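Local coordinates for 2-keto-3-deoxy-D-arabinonate dehydratase (Sulfolobus solfataricus, PDB 2Q18), which catalyses the metal-dependent dehydration of 2-dehydro-3-deoxy-D-arabinonate to 2,5-dioxopentanoate, a step in the oxidation of D-arabinonate to 2-oxoglutarate, at the interface of chains A and B. Coordinates in Å, arbitrary orientation; residue numbers count along the deposited sequence, not the author numbering. Chains: chain A/B, 2-keto-3-deoxy-D-arabinonate dehydratase.

The interface of chains A and B. Residues chain A 81, 103-104, 106-107, 114, 178; chain B 174, 176-177.
B:Leu176 reaches across the subunit boundary into a pocket of chain A lined by A:Ile81, A:Ile103, A:Tyr104, A:Val107, A:Glu114 and A:Leu178, in an enzyme that works as a homotetramer. It sits in the short 3-10 helix 175-177. From the start of the side chain, CB lies within van der Waals reach of A:Val107 CG2 and of the carboxylate oxygen A:Glu114 OE2. One atom on, B:Leu176 CG meets the tip of A:Ile103, with A:Ile103 CD1 4.0 Å away. The fork then splits the work. B:Leu176 CD1 touches A:Val107 CG2 at 3.7 Å and A:Ile81 CD1 at 3.8 Å, and lies over the face of the A:Tyr104 ring, displaced toward its CD1-CE1 bond. B:Leu176 CD2 turns to A:Glu114 OE2 and A:Ile103 CD1, with A:Leu178 CD2 farther off. A:Ile81 is a substrate-binding residue, so this leucine of the neighbouring subunit may take part in shaping the surroundings of the active site.

Beside it, B:Asn174 carries the polar link. With CG anti to its backbone N (chi1 -160°), B:Asn174 ND2 donates to the backbone oxygen A:Ile103 O in helix 103-109, a nearly straight bond of 3.0 Å lying close to the amide plane. At the other end of the amide, B:Asn174 OD1 accepts the N-H of B:Leu176 N at 3.0 Å, tying the leucine's backbone to the group that grips chain A, while A:Val107 CG2 packs against the amide. An alanine here would probably leave A:Ile103 O without this donor and B:Leu176 N without its acceptor, letting the leucine's backbone shift. At the opposite edge, water 1 bridges the subunits, 3.0 Å from A:Glu114 OE2 and 2.8 Å from B:Leu176 O.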
# COMPACT_ATOMS: atom_id res chain seq x y z
N ILE A 81 37.26 -5.56 -18.68
CA ILE A 81 38.21 -6.16 -19.62
C ILE A 81 37.47 -6.62 -20.89
O ILE A 81 37.66 -7.74 -21.36
CB ILE A 81 39.02 -7.32 -18.97
CG1 ILE A 81 39.33 -7.01 -17.50
CG2 ILE A 81 40.32 -7.57 -19.75
CD1 ILE A 81 39.52 -8.24 -16.63
N ILE A 103 46.04 -11.78 -14.02
CA ILE A 103 44.62 -12.12 -13.95
C ILE A 103 43.78 -11.41 -15.01
O ILE A 103 42.83 -11.99 -15.54
CB ILE A 103 44.04 -11.88 -12.53
CG1 ILE A 103 44.29 -10.44 -12.07
CG2 ILE A 103 44.64 -12.88 -11.54
CD1 ILE A 103 43.53 -10.04 -10.81
N TYR A 104 44.15 -10.18 -15.34
CA TYR A 104 43.43 -9.37 -16.33
C TYR A 104 43.65 -9.89 -17.75
O TYR A 104 42.71 -9.95 -18.56
CB TYR A 104 43.81 -7.89 -16.22
CG TYR A 104 43.53 -7.32 -14.85
CD1 TYR A 104 42.25 -6.89 -14.50
CD2 TYR A 104 44.53 -7.23 -13.89
CE1 TYR A 104 41.98 -6.38 -13.24
CE2 TYR A 104 44.28 -6.72 -12.62
CZ TYR A 104 42.99 -6.29 -12.30
OH TYR A 104 42.73 -5.79 -11.05
N LYS A 106 44.46 -13.00 -18.37
CA LYS A 106 43.75 -14.28 -18.32
C LYS A 106 42.27 -14.17 -18.72
O LYS A 106 41.83 -14.89 -19.62
CB LYS A 106 43.87 -14.92 -16.94
CG LYS A 106 45.06 -15.85 -16.81
CD LYS A 106 44.73 -16.99 -15.86
CE LYS A 106 45.53 -18.23 -16.22
NZ LYS A 106 44.99 -19.44 -15.54
N VAL A 107 41.53 -13.28 -18.07
CA VAL A 107 40.11 -13.06 -18.38
C VAL A 107 39.92 -12.60 -19.83
O VAL A 107 38.99 -13.02 -20.51
CB VAL A 107 39.43 -12.06 -17.41
CG1 VAL A 107 37.97 -11.83 -17.80
CG2 VAL A 107 39.50 -12.55 -15.98
N GLU A 114 34.52 -11.34 -17.17
CA GLU A 114 34.36 -10.87 -15.81
C GLU A 114 32.97 -10.26 -15.63
O GLU A 114 32.55 -9.42 -16.43
CB GLU A 114 35.43 -9.84 -15.46
CG GLU A 114 35.36 -9.36 -14.02
CD GLU A 114 36.11 -8.06 -13.79
OE1 GLU A 114 36.24 -7.28 -14.75
OE2 GLU A 114 36.55 -7.82 -12.65
N LEU A 178 38.27 -5.99 -4.70
CA LEU A 178 37.44 -5.43 -5.77
C LEU A 178 36.04 -4.98 -5.32
O LEU A 178 35.62 -3.88 -5.68
CB LEU A 178 37.36 -6.37 -6.98
CG LEU A 178 36.82 -5.73 -8.26
CD1 LEU A 178 37.84 -4.79 -8.90
CD2 LEU A 178 36.38 -6.79 -9.27
N ASN B 174 40.17 -17.92 -11.58
CA ASN B 174 40.54 -16.50 -11.58
C ASN B 174 39.80 -15.81 -10.43
O ASN B 174 38.59 -15.96 -10.31
CB ASN B 174 40.16 -15.85 -12.91
CG ASN B 174 40.91 -14.55 -13.18
OD1 ASN B 174 40.99 -13.67 -12.32
ND2 ASN B 174 41.47 -14.43 -14.38
N LEU B 176 38.93 -12.90 -10.28
CA LEU B 176 37.97 -12.00 -10.90
C LEU B 176 36.63 -12.67 -11.19
O LEU B 176 35.66 -12.00 -11.55
CB LEU B 176 38.56 -11.38 -12.18
CG LEU B 176 39.80 -10.49 -12.03
CD1 LEU B 176 40.26 -9.99 -13.38
CD2 LEU B 176 39.54 -9.31 -11.08
N TYR B 177 36.58 -14.00 -11.04
CA TYR B 177 35.34 -14.76 -11.19
C TYR B 177 34.61 -14.97 -9.86
O TYR B 177 33.56 -15.61 -9.81
CB TYR B 177 35.59 -16.12 -11.84
CG TYR B 177 36.12 -16.08 -13.27
CD1 TYR B 177 35.75 -15.08 -14.16
CD2 TYR B 177 36.97 -17.09 -13.73
CE1 TYR B 177 36.23 -15.05 -15.46
CE2 TYR B 177 37.46 -17.08 -15.04
CZ TYR B 177 37.08 -16.06 -15.90
OH TYR B 177 37.56 -16.05 -17.19
O HOH W 1 35.05 -9.45 -10.63